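Local coordinates for peptidase S9 prolyl oligopeptidase catalytic domain-containing protein (Pyrococcus horikoshii, PDB 4HXF) that probably acts as a serine peptidase of the prolyl oligopeptidase family, an acylaminoacyl peptidase whose subunits assemble into a self-compartmentalizing hexamer, at residues G176-G180 and D181-V185; T277-E281 and G282-L286; F306-D309 and E310-Y314; D440-N443 and G444-E447. All blocks are in the same frame, centred on the assembly; numbering follows the deposited sequence.

Contact 1: G176-G180 and D181-V185; sequences GIWHG and DSIVV
I177 and H179 pair in antiparallel register with V184 and S182, the short axes of strands 176-179 and 182-185 running at 145° to each other and joined by a type II' turn from H179 to S182. Each of the two hydrogen-bonded pairs exchanges two backbone bonds; the one from V184 N to I177 O measures 2.8 Å, and at the turn H179 N reaches S182 O, also at 2.8 Å. G180 takes the first corner of the turn and D181 the second; G180 has a positive phi, and a CB on it would clash with D181 N. On one face W178 and I183 are neighbours across a non-hydrogen-bonded pair. CG1 of I183 approaches the indole obliquely, 3.8 Å from W178 CE3, while S182 O lies near the ring plane at the indole edge, 3.3 Å from W178 CE3. The other face carries I177, H179 and V184. Here I177 CG1 lies alongside V184 CB at 3.9 Å, and the CG2 branch of V184 slants against H179 CB at 3.5 Å. A chi1 of -179° sets the H179 ring beside the carbonyl carbon, with V184 CG2 against CB, and its ND1 is hydrogen-bonded to S224. D181, at the bend, forms a salt bridge with R117. The hairpin edges one four-stranded propeller sheet, and strand 200-206 continues the sheet beyond strand 182-188. Backbone bonding therefore fixes the register, apolar contacts lie on both faces, and H179 ND1 and D181 OD1 find partners in S224 and R117, in neighbouring parts of the propeller.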
loop_
_atom_site.group_PDB
_atom_site.type_symbol
_atom_site.label_atom_id
_atom_site.label_comp_id
_atom_site.label_asym_id
_atom_site.label_seq_id
_atom_site.Cartn_x
_atom_site.Cartn_y
_atom_site.Cartn_z
ATOM N N GLY A 176 -40.675 -2.467 11.723
ATOM C CA GLY A 176 -41.186 -1.304 12.444
ATOM C C GLY A 176 -41.466 -0.166 11.556
ATOM O O GLY A 176 -40.734 0.052 10.647
ATOM N N ILE A 177 -42.535 0.550 11.864
ATOM C CA ILE A 177 -42.914 1.790 11.224
ATOM C C ILE A 177 -43.244 2.857 12.256
ATOM O O ILE A 177 -43.720 2.563 13.360
ATOM C CB ILE A 177 -44.070 1.637 10.216
ATOM C CG1 ILE A 177 -45.321 1.126 10.924
ATOM C CG2 ILE A 177 -43.679 0.653 9.094
ATOM C CD1 ILE A 177 -46.592 1.348 10.146
ATOM N N TRP A 178 -43.119 4.104 11.863
ATOM C CA TRP A 178 -43.716 5.159 12.650
ATOM C C TRP A 178 -45.242 5.174 12.629
ATOM O O TRP A 178 -45.862 4.955 11.616
ATOM C CB TRP A 178 -43.253 6.532 12.192
ATOM C CG TRP A 178 -41.802 6.901 12.488
ATOM C CD1 TRP A 178 -40.794 7.049 11.587
ATOM C CD2 TRP A 178 -41.248 7.216 13.777
ATOM N NE1 TRP A 178 -39.686 7.477 12.152
ATOM C CE2 TRP A 178 -39.844 7.574 13.494
ATOM C CE3 TRP A 178 -41.704 7.167 15.087
ATOM C CZ2 TRP A 178 -38.978 7.887 14.478
ATOM C CZ3 TRP A 178 -40.829 7.562 16.105
ATOM C CH2 TRP A 178 -39.477 7.879 15.796
ATOM N N HIS A 179 -45.818 5.526 13.779
ATOM C CA HIS A 179 -47.229 5.836 13.876
ATOM C C HIS A 179 -47.314 7.053 14.769
ATOM O O HIS A 179 -47.388 6.976 16.012
ATOM C CB HIS A 179 -48.017 4.643 14.415
ATOM C CG HIS A 179 -49.518 4.920 14.503
ATOM N ND1 HIS A 179 -50.262 5.201 13.428
ATOM C CD2 HIS A 179 -50.407 4.888 15.620
ATOM C CE1 HIS A 179 -51.539 5.460 13.824
ATOM N NE2 HIS A 179 -51.628 5.241 15.165
ATOM N N GLY A 180 -47.237 8.207 14.121
ATOM C CA GLY A 180 -47.142 9.482 14.857
ATOM C C GLY A 180 -45.824 9.452 15.636
ATOM O O GLY A 180 -44.750 9.195 15.025
ATOM N N ASP A 181 -45.870 9.600 16.958
ATOM C CA ASP A 181 -44.680 9.533 17.853
ATOM C C ASP A 181 -44.399 8.169 18.481
ATOM O O ASP A 181 -43.428 7.994 19.248
ATOM C CB ASP A 181 -44.743 10.590 18.992
ATOM C CG ASP A 181 -44.390 11.952 18.505
ATOM O OD1 ASP A 181 -43.593 12.049 17.540
ATOM O OD2 ASP A 181 -45.057 12.883 18.969
ATOM N N SER A 182 -45.225 7.183 18.090
ATOM C CA SER A 182 -44.988 5.791 18.441
ATOM C C SER A 182 -44.438 4.998 17.326
ATOM O O SER A 182 -44.345 5.470 16.200
ATOM C CB SER A 182 -46.350 5.160 18.907
ATOM O OG SER A 182 -46.871 5.928 19.986
ATOM N N ILE A 183 -43.952 3.810 17.631
ATOM C CA ILE A 183 -43.480 2.915 16.648
ATOM C C ILE A 183 -44.336 1.608 16.690
ATOM O O ILE A 183 -44.574 1.062 17.773
ATOM C CB ILE A 183 -42.004 2.528 16.879
ATOM C CG1 ILE A 183 -41.101 3.792 16.818
ATOM C CG2 ILE A 183 -41.513 1.497 15.879
ATOM C CD1 ILE A 183 -39.701 3.519 17.351
ATOM N N VAL A 184 -44.866 1.201 15.532
ATOM C CA VAL A 184 -45.626 -0.080 15.421
ATOM C C VAL A 184 -44.634 -1.150 15.041
ATOM O O VAL A 184 -43.921 -1.068 13.994
ATOM C CB VAL A 184 -46.774 -0.020 14.398
ATOM C CG1 VAL A 184 -47.615 -1.284 14.465
ATOM C CG2 VAL A 184 -47.690 1.148 14.680
ATOM N N VAL A 185 -44.533 -2.136 15.892
ATOM C CA VAL A 185 -43.528 -3.173 15.782
ATOM C C VAL A 185 -44.147 -4.506 15.482
ATOM O O VAL A 185 -44.977 -4.955 16.272
ATOM C CB VAL A 185 -42.606 -3.282 17.019
ATOM C CG1 VAL A 185 -41.499 -4.358 16.898
ATOM C CG2 VAL A 185 -41.963 -1.823 17.343
#

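Contact 2: T277-E281 and G282-L286; sequences TLFEE and GSVNL
E280 and N285 meet diagonally across a tight hairpin, N285 ND2 donating to E280 OE1 at 3.0 Å with an N-H...O angle of 171°. The acceptor lies in the amide plane of N285, but the donor stands 54° above the carboxylate plane, and the two flat groups are turned 82° apart. E280 OE1 takes a second bond from Y287 OH, and its OE2 bonds a hexane-1,6-diol molecule, probably from the crystallisation liquor. The amide of N285 is used at both ends, since its OD1 accepts from G299 N. Backbone polar atoms are matched in two reciprocal pairs: L278 with N285, and E280 with S283, where E280 N meets S283 O at 2.8 Å. At the turn a water donates to E281 O and, at 2.7 Å, to S283 OG, which also bonds G299 O. E281 OE2 forms a salt bridge with R262, and G282 O accepts from W302 NE1. On the opposite face the contacts are apolar: V284 CG2 lies 3.7 Å from F279 CD2, with the two side chains pointing the same way, while V284 CG1 crosses to T277 CB at 3.7 Å. G282 occupies a corner where a CB would jam against E281 O. This is a beta hairpin with a two-residue loop, closed by a type I' turn, here joining the two inner strands of a four-stranded beta-propeller blade.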
loop_
_atom_site.group_PDB
_atom_site.type_symbol
_atom_site.label_atom_id
_atom_site.label_comp_id
_atom_site.label_asym_id
_atom_site.label_seq_id
_atom_site.Cartn_x
_atom_site.Cartn_y
_atom_site.Cartn_z
ATOM N N THR A 277 -51.647 -1.706 -5.430
ATOM C CA THR A 277 -51.612 -2.460 -6.627
ATOM C C THR A 277 -52.096 -3.874 -6.402
ATOM O O THR A 277 -51.969 -4.411 -5.288
ATOM C CB THR A 277 -50.179 -2.559 -7.185
ATOM O OG1 THR A 277 -49.229 -2.854 -6.134
ATOM C CG2 THR A 277 -49.801 -1.121 -7.788
ATOM N N LEU A 278 -52.648 -4.484 -7.430
ATOM C CA LEU A 278 -53.119 -5.881 -7.415
ATOM C C LEU A 278 -52.568 -6.661 -8.504
ATOM O O LEU A 278 -52.347 -6.150 -9.632
ATOM C CB LEU A 278 -54.657 -5.931 -7.658
ATOM C CG LEU A 278 -55.644 -5.225 -6.738
ATOM C CD1 LEU A 278 -57.133 -5.266 -7.197
ATOM C CD2 LEU A 278 -55.495 -5.899 -5.341
ATOM N N PHE A 279 -52.369 -7.942 -8.225
ATOM C CA PHE A 279 -51.937 -8.927 -9.224
ATOM C C PHE A 279 -53.196 -9.399 -9.949
ATOM O O PHE A 279 -54.148 -9.971 -9.362
ATOM C CB PHE A 279 -51.269 -10.123 -8.601
ATOM C CG PHE A 279 -49.966 -9.889 -7.962
ATOM C CD1 PHE A 279 -49.916 -9.714 -6.596
ATOM C CD2 PHE A 279 -48.767 -9.983 -8.662
ATOM C CE1 PHE A 279 -48.759 -9.592 -5.893
ATOM C CE2 PHE A 279 -47.571 -9.802 -7.956
ATOM C CZ PHE A 279 -47.577 -9.565 -6.566
ATOM N N GLU A 280 -53.270 -9.136 -11.247
ATOM C CA GLU A 280 -54.475 -9.412 -12.024
ATOM C C GLU A 280 -54.127 -9.968 -13.441
ATOM O O GLU A 280 -53.775 -9.184 -14.330
ATOM C CB GLU A 280 -55.328 -8.172 -12.231
ATOM C CG GLU A 280 -55.926 -7.562 -10.975
ATOM C CD GLU A 280 -56.832 -6.408 -11.255
ATOM O OE1 GLU A 280 -56.382 -5.315 -11.408
ATOM O OE2 GLU A 280 -58.023 -6.646 -11.357
ATOM N N GLU A 281 -54.284 -11.258 -13.623
ATOM C CA GLU A 281 -54.202 -11.974 -14.905
ATOM C C GLU A 281 -53.071 -11.486 -15.786
ATOM O O GLU A 281 -53.233 -11.148 -16.967
ATOM C CB GLU A 281 -55.553 -11.823 -15.640
ATOM C CG GLU A 281 -56.765 -12.139 -14.765
ATOM C CD GLU A 281 -57.329 -10.881 -14.047
ATOM O OE1 GLU A 281 -57.336 -9.836 -14.674
ATOM O OE2 GLU A 281 -57.692 -10.904 -12.830
ATOM N N GLY A 282 -51.907 -11.443 -15.175
ATOM C CA GLY A 282 -50.670 -11.022 -15.863
ATOM C C GLY A 282 -50.215 -9.593 -15.719
ATOM O O GLY A 282 -49.084 -9.303 -16.055
ATOM N N SER A 283 -51.055 -8.718 -15.212
ATOM C CA SER A 283 -50.771 -7.318 -14.985
ATOM C C SER A 283 -50.597 -7.103 -13.470
ATOM O O SER A 283 -51.139 -7.890 -12.614
ATOM C CB SER A 283 -51.948 -6.494 -15.507
ATOM O OG SER A 283 -52.044 -6.642 -16.919
ATOM N N VAL A 284 -49.922 -6.018 -13.116
ATOM C CA VAL A 284 -49.944 -5.500 -11.752
ATOM C C VAL A 284 -50.504 -4.068 -11.917
ATOM O O VAL A 284 -49.825 -3.213 -12.489
ATOM C CB VAL A 284 -48.638 -5.565 -11.006
ATOM C CG1 VAL A 284 -48.680 -4.833 -9.685
ATOM C CG2 VAL A 284 -48.191 -7.019 -10.867
ATOM N N ASN A 285 -51.701 -3.843 -11.416
ATOM C CA ASN A 285 -52.496 -2.651 -11.715
ATOM C C ASN A 285 -52.656 -1.778 -10.482
ATOM O O ASN A 285 -52.770 -2.331 -9.382
ATOM C CB ASN A 285 -53.888 -3.022 -12.247
ATOM C CG ASN A 285 -53.853 -3.698 -13.616
ATOM O OD1 ASN A 285 -53.077 -3.278 -14.504
ATOM N ND2 ASN A 285 -54.641 -4.786 -13.749
ATOM N N LEU A 286 -52.652 -0.468 -10.640
ATOM C CA LEU A 286 -52.766 0.575 -9.575
ATOM C C LEU A 286 -54.174 1.130 -9.412
ATOM O O LEU A 286 -54.879 1.484 -10.375
ATOM C CB LEU A 286 -51.801 1.768 -9.888
ATOM C CG LEU A 286 -51.748 2.913 -8.846
ATOM C CD1 LEU A 286 -51.220 2.379 -7.467
ATOM C CD2 LEU A 286 -50.765 3.972 -9.362
HETATM O O HOH W 1 -53.992 -8.381 -17.528
#

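Contact 3: F306-D309 and E310-Y314; sequences FDAD and ERLIY
D309 and E310 form the bend of this hairpin, their side chains lying side by side with carboxylate planes only 10° apart. Their charged oxygens stay separate, D309 OD2 and E310 OE2 being 4.8 Å apart, and between the side chains the nearer approach is D309 OD2 to the aliphatic E310 CG, 3.7 Å. D309 OD2 accepts a bond from the backbone N of K24. An alanine here would remove that acceptor and is likely to leave the K24 amide without its mate, weakening the tie between the bend and the neighbouring chain segment. The loop is closed on the backbone side by D309 N donating to R311 O at 3.0 Å. Strands 306-308 and 312-314, antiparallel at 171°, are the first two strands of a four-stranded propeller blade, and between them D307 and I313 exchange a reciprocal pair of backbone bonds, the one from I313 N to D307 O measuring 3.0 Å. The side chain of D307 turns outward instead, to a salt bridge with R270 and a bond from the backbone N of T22, on strand 16-23. On the other face F306 CB touches Y314 CB at 3.6 Å, while both rings, that of F306 with a chi1 of 61°, swing away from each other. Further along that face L312 CD1 fits beside A308 CB at 3.9 Å and against D307 O at 3.4 Å. The Y314 hydroxyl is hydrogen-bonded to E332.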
loop_
_atom_site.group_PDB
_atom_site.type_symbol
_atom_site.label_atom_id
_atom_site.label_comp_id
_atom_site.label_asym_id
_atom_site.label_seq_id
_atom_site.Cartn_x
_atom_site.Cartn_y
_atom_site.Cartn_z
ATOM N N PHE A 306 -44.704 2.940 -6.477
ATOM C CA PHE A 306 -45.468 4.141 -6.548
ATOM C C PHE A 306 -45.332 4.938 -5.198
ATOM O O PHE A 306 -44.813 4.408 -4.185
ATOM C CB PHE A 306 -46.942 3.890 -6.902
ATOM C CG PHE A 306 -47.693 3.006 -5.878
ATOM C CD1 PHE A 306 -47.705 1.614 -6.020
ATOM C CD2 PHE A 306 -48.245 3.553 -4.746
ATOM C CE1 PHE A 306 -48.280 0.832 -5.061
ATOM C CE2 PHE A 306 -48.783 2.719 -3.737
ATOM C CZ PHE A 306 -48.809 1.356 -3.941
ATOM N N ASP A 307 -45.691 6.184 -5.270
ATOM C CA ASP A 307 -45.753 7.034 -4.055
ATOM C C ASP A 307 -46.700 8.117 -4.280
ATOM O O ASP A 307 -47.039 8.550 -5.417
ATOM C CB ASP A 307 -44.389 7.591 -3.650
ATOM C CG ASP A 307 -44.304 7.990 -2.132
ATOM O OD1 ASP A 307 -45.179 7.591 -1.290
ATOM O OD2 ASP A 307 -43.385 8.742 -1.712
ATOM N N ALA A 308 -47.259 8.648 -3.164
ATOM C CA ALA A 308 -48.233 9.613 -3.265
ATOM C C ALA A 308 -48.153 10.601 -2.038
ATOM O O ALA A 308 -47.892 10.206 -0.881
ATOM C CB ALA A 308 -49.637 8.944 -3.178
ATOM N N ASP A 309 -48.363 11.781 -2.373
ATOM C CA ASP A 309 -48.364 12.858 -1.328
ATOM C C ASP A 309 -49.263 13.937 -1.897
ATOM O O ASP A 309 -50.470 13.692 -1.960
ATOM C CB ASP A 309 -46.985 13.386 -0.875
ATOM C CG ASP A 309 -47.137 14.533 0.198
ATOM O OD1 ASP A 309 -47.810 14.264 1.221
ATOM O OD2 ASP A 309 -46.647 15.633 -0.089
ATOM N N GLU A 310 -48.756 15.076 -2.364
ATOM C CA GLU A 310 -49.573 15.930 -3.162
ATOM C C GLU A 310 -49.797 15.467 -4.541
ATOM O O GLU A 310 -50.813 15.826 -5.228
ATOM C CB GLU A 310 -49.054 17.385 -3.170
ATOM C CG GLU A 310 -49.022 17.973 -1.753
ATOM C CD GLU A 310 -48.525 19.424 -1.665
ATOM O OE1 GLU A 310 -48.013 19.991 -2.680
ATOM O OE2 GLU A 310 -48.681 19.988 -0.548
ATOM N N ARG A 311 -48.843 14.711 -5.044
ATOM C CA ARG A 311 -48.931 14.203 -6.411
ATOM C C ARG A 311 -48.855 12.661 -6.331
ATOM O O ARG A 311 -48.437 12.125 -5.323
ATOM C CB ARG A 311 -47.731 14.712 -7.221
ATOM C CG ARG A 311 -47.734 16.257 -7.421
ATOM C CD ARG A 311 -49.001 16.767 -8.114
ATOM N NE ARG A 311 -48.807 17.146 -9.517
ATOM C CZ ARG A 311 -48.026 18.164 -9.927
ATOM N NH1 ARG A 311 -47.320 18.910 -9.048
ATOM N NH2 ARG A 311 -47.927 18.429 -11.230
ATOM N N LEU A 312 -49.382 12.008 -7.327
ATOM C CA LEU A 312 -49.248 10.529 -7.426
ATOM C C LEU A 312 -48.291 10.184 -8.628
ATOM O O LEU A 312 -48.564 10.529 -9.783
ATOM C CB LEU A 312 -50.577 9.809 -7.638
ATOM C CG LEU A 312 -50.596 8.278 -7.931
ATOM C CD1 LEU A 312 -49.898 7.471 -6.819
ATOM C CD2 LEU A 312 -52.033 7.894 -8.178
ATOM N N ILE A 313 -47.259 9.432 -8.272
ATOM C CA ILE A 313 -46.282 8.994 -9.291
ATOM C C ILE A 313 -46.089 7.496 -9.179
ATOM O O ILE A 313 -46.258 6.909 -8.077
ATOM C CB ILE A 313 -44.994 9.762 -9.151
ATOM C CG1 ILE A 313 -44.435 9.738 -7.758
ATOM C CG2 ILE A 313 -45.181 11.216 -9.619
ATOM C CD1 ILE A 313 -43.251 8.941 -7.470
ATOM N N TYR A 314 -45.712 6.903 -10.305
ATOM C CA TYR A 314 -45.496 5.464 -10.319
ATOM C C TYR A 314 -44.577 5.049 -11.430
ATOM O O TYR A 314 -44.436 5.680 -12.452
ATOM C CB TYR A 314 -46.868 4.755 -10.422
ATOM C CG TYR A 314 -47.771 5.141 -11.550
ATOM C CD1 TYR A 314 -48.715 6.160 -11.373
ATOM C CD2 TYR A 314 -47.730 4.492 -12.794
ATOM C CE1 TYR A 314 -49.560 6.529 -12.374
ATOM C CE2 TYR A 314 -48.606 4.841 -13.837
ATOM C CZ TYR A 314 -49.564 5.837 -13.586
ATOM O OH TYR A 314 -50.415 6.187 -14.567
#

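Contact 4: D440-N443 and G444-E447; sequences DILN and GIEE
Helix 436-451 packs on the central sheet of the alpha/beta-hydrolase domain, where I441 and I445, four residues apart, meet on successive turns. The CD1 end of I445 crosses obliquely to I441 CG2 at 4.0 Å. With I445 CG1 beside its own backbone N (chi1 -65°), that branch folds back along the helix and passes I441 O at 3.2 Å. The same carbonyl accepts I445 N at 2.9 Å, so its oxygen has both the amide and the aliphatic branch against it. Outward, I441 rests on V384 and I445 on V382, both of strand 378-384, and I445 also touches F482. An alanine in place of I445 would probably open a gap between I441, V382 and F482 without breaking the backbone bond. N443 and E446 point the same way with amide and carboxylate planes 27° apart, and N443 OD1 stands 3.6 Å from E446 OE2, while N443 ND2 bonds S358 OG. A water donates to N443 O at 2.7 Å and only weakly to E446 OE2. N443 O also accepts E447 N, one of four successive i to i+4 bonds from G444 to E447. D440 adds a salt bridge to R416 and a bond to S358, and E447 a salt bridge to R450. The aliphatic I441 and I445 thus pack on strand 378-384, while the polar D440, N443 and E447 meet strand 352-358 of the same sheet, and E446 is exposed.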
loop_
_atom_site.group_PDB
_atom_site.type_symbol
_atom_site.label_atom_id
_atom_site.label_comp_id
_atom_site.label_asym_id
_atom_site.label_seq_id
_atom_site.Cartn_x
_atom_site.Cartn_y
_atom_site.Cartn_z
ATOM N N ASP A 440 -51.466 -28.288 -17.187
ATOM C CA ASP A 440 -51.836 -26.962 -17.736
ATOM C C ASP A 440 -50.769 -26.469 -18.713
ATOM O O ASP A 440 -51.081 -25.931 -19.783
ATOM C CB ASP A 440 -51.999 -25.908 -16.635
ATOM C CG ASP A 440 -53.200 -26.159 -15.686
ATOM O OD1 ASP A 440 -54.137 -26.866 -16.043
ATOM O OD2 ASP A 440 -53.069 -25.666 -14.558
ATOM N N ILE A 441 -49.502 -26.668 -18.378
ATOM C CA ILE A 441 -48.368 -26.263 -19.228
ATOM C C ILE A 441 -48.412 -27.066 -20.563
ATOM O O ILE A 441 -48.448 -26.470 -21.636
ATOM C CB ILE A 441 -47.037 -26.410 -18.489
ATOM C CG1 ILE A 441 -46.988 -25.352 -17.365
ATOM C CG2 ILE A 441 -45.884 -26.221 -19.502
ATOM C CD1 ILE A 441 -45.848 -25.703 -16.358
ATOM N N LEU A 442 -48.598 -28.389 -20.452
ATOM C CA LEU A 442 -48.767 -29.210 -21.663
ATOM C C LEU A 442 -49.935 -28.807 -22.546
ATOM O O LEU A 442 -49.829 -28.709 -23.780
ATOM C CB LEU A 442 -48.850 -30.680 -21.344
ATOM C CG LEU A 442 -47.653 -31.290 -20.619
ATOM C CD1 LEU A 442 -47.958 -32.732 -20.367
ATOM C CD2 LEU A 442 -46.357 -31.170 -21.482
ATOM N N ASN A 443 -51.058 -28.481 -21.900
ATOM C CA ASN A 443 -52.242 -28.085 -22.662
ATOM C C ASN A 443 -52.060 -26.702 -23.330
ATOM O O ASN A 443 -52.563 -26.484 -24.429
ATOM C CB ASN A 443 -53.487 -28.103 -21.728
ATOM C CG ASN A 443 -53.960 -29.548 -21.468
ATOM O OD1 ASN A 443 -53.835 -30.400 -22.355
ATOM N ND2 ASN A 443 -54.500 -29.838 -20.290
ATOM N N GLY A 444 -51.323 -25.812 -22.660
ATOM C CA GLY A 444 -50.994 -24.535 -23.237
ATOM C C GLY A 444 -50.121 -24.643 -24.442
ATOM O O GLY A 444 -50.325 -23.999 -25.464
ATOM N N ILE A 445 -49.148 -25.506 -24.318
ATOM C CA ILE A 445 -48.234 -25.763 -25.447
ATOM C C ILE A 445 -49.008 -26.339 -26.601
ATOM O O ILE A 445 -48.821 -25.948 -27.734
ATOM C CB ILE A 445 -47.114 -26.759 -25.039
ATOM C CG1 ILE A 445 -46.241 -26.195 -24.005
ATOM C CG2 ILE A 445 -46.293 -27.219 -26.296
ATOM C CD1 ILE A 445 -45.320 -27.230 -23.369
ATOM N N GLU A 446 -49.941 -27.262 -26.378
ATOM C CA GLU A 446 -50.724 -27.909 -27.399
ATOM C C GLU A 446 -51.581 -26.898 -28.125
ATOM O O GLU A 446 -51.598 -26.898 -29.378
ATOM C CB GLU A 446 -51.570 -29.025 -26.816
ATOM C CG GLU A 446 -52.324 -29.820 -27.828
ATOM C CD GLU A 446 -53.320 -30.834 -27.173
ATOM O OE1 GLU A 446 -53.849 -31.654 -27.971
ATOM O OE2 GLU A 446 -53.600 -30.767 -25.925
ATOM N N GLU A 447 -52.114 -25.936 -27.409
ATOM C CA GLU A 447 -52.930 -24.933 -28.062
ATOM C C GLU A 447 -52.084 -23.942 -28.878
ATOM O O GLU A 447 -52.436 -23.609 -30.017
ATOM C CB GLU A 447 -53.818 -24.198 -27.062
ATOM C CG GLU A 447 -54.653 -23.034 -27.646
ATOM C CD GLU A 447 -55.667 -23.390 -28.746
ATOM O OE1 GLU A 447 -56.250 -22.442 -29.286
ATOM O OE2 GLU A 447 -55.825 -24.611 -29.086
HETATM O O HOH W 2 -54.767 -27.598 -25.490
#

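How the contacts relate
Following the chain from the N terminus, contacts 1, 2 and 3 each close a short beta hairpin in a different four-stranded sheet of the propeller, and contact 4 is a turn of helix 436-451 in the hydrolase domain. All four are in series; none nests or crosses. Contacts 2 and 3 belong to adjacent sheets and touch: L286 CD2 lies 3.6 Å from Y314 CD1, and T277 CG2 lies 3.7 Å from F306 CE1, tying two blades by apolar packing. Contact 1 stands apart, about 13 Å from contact 3 between nearest atoms. Contact 4 comes about 14 Å from contact 2 between nearest atoms and lies across the chain's centre from contact 1, their centres 49 Å apart.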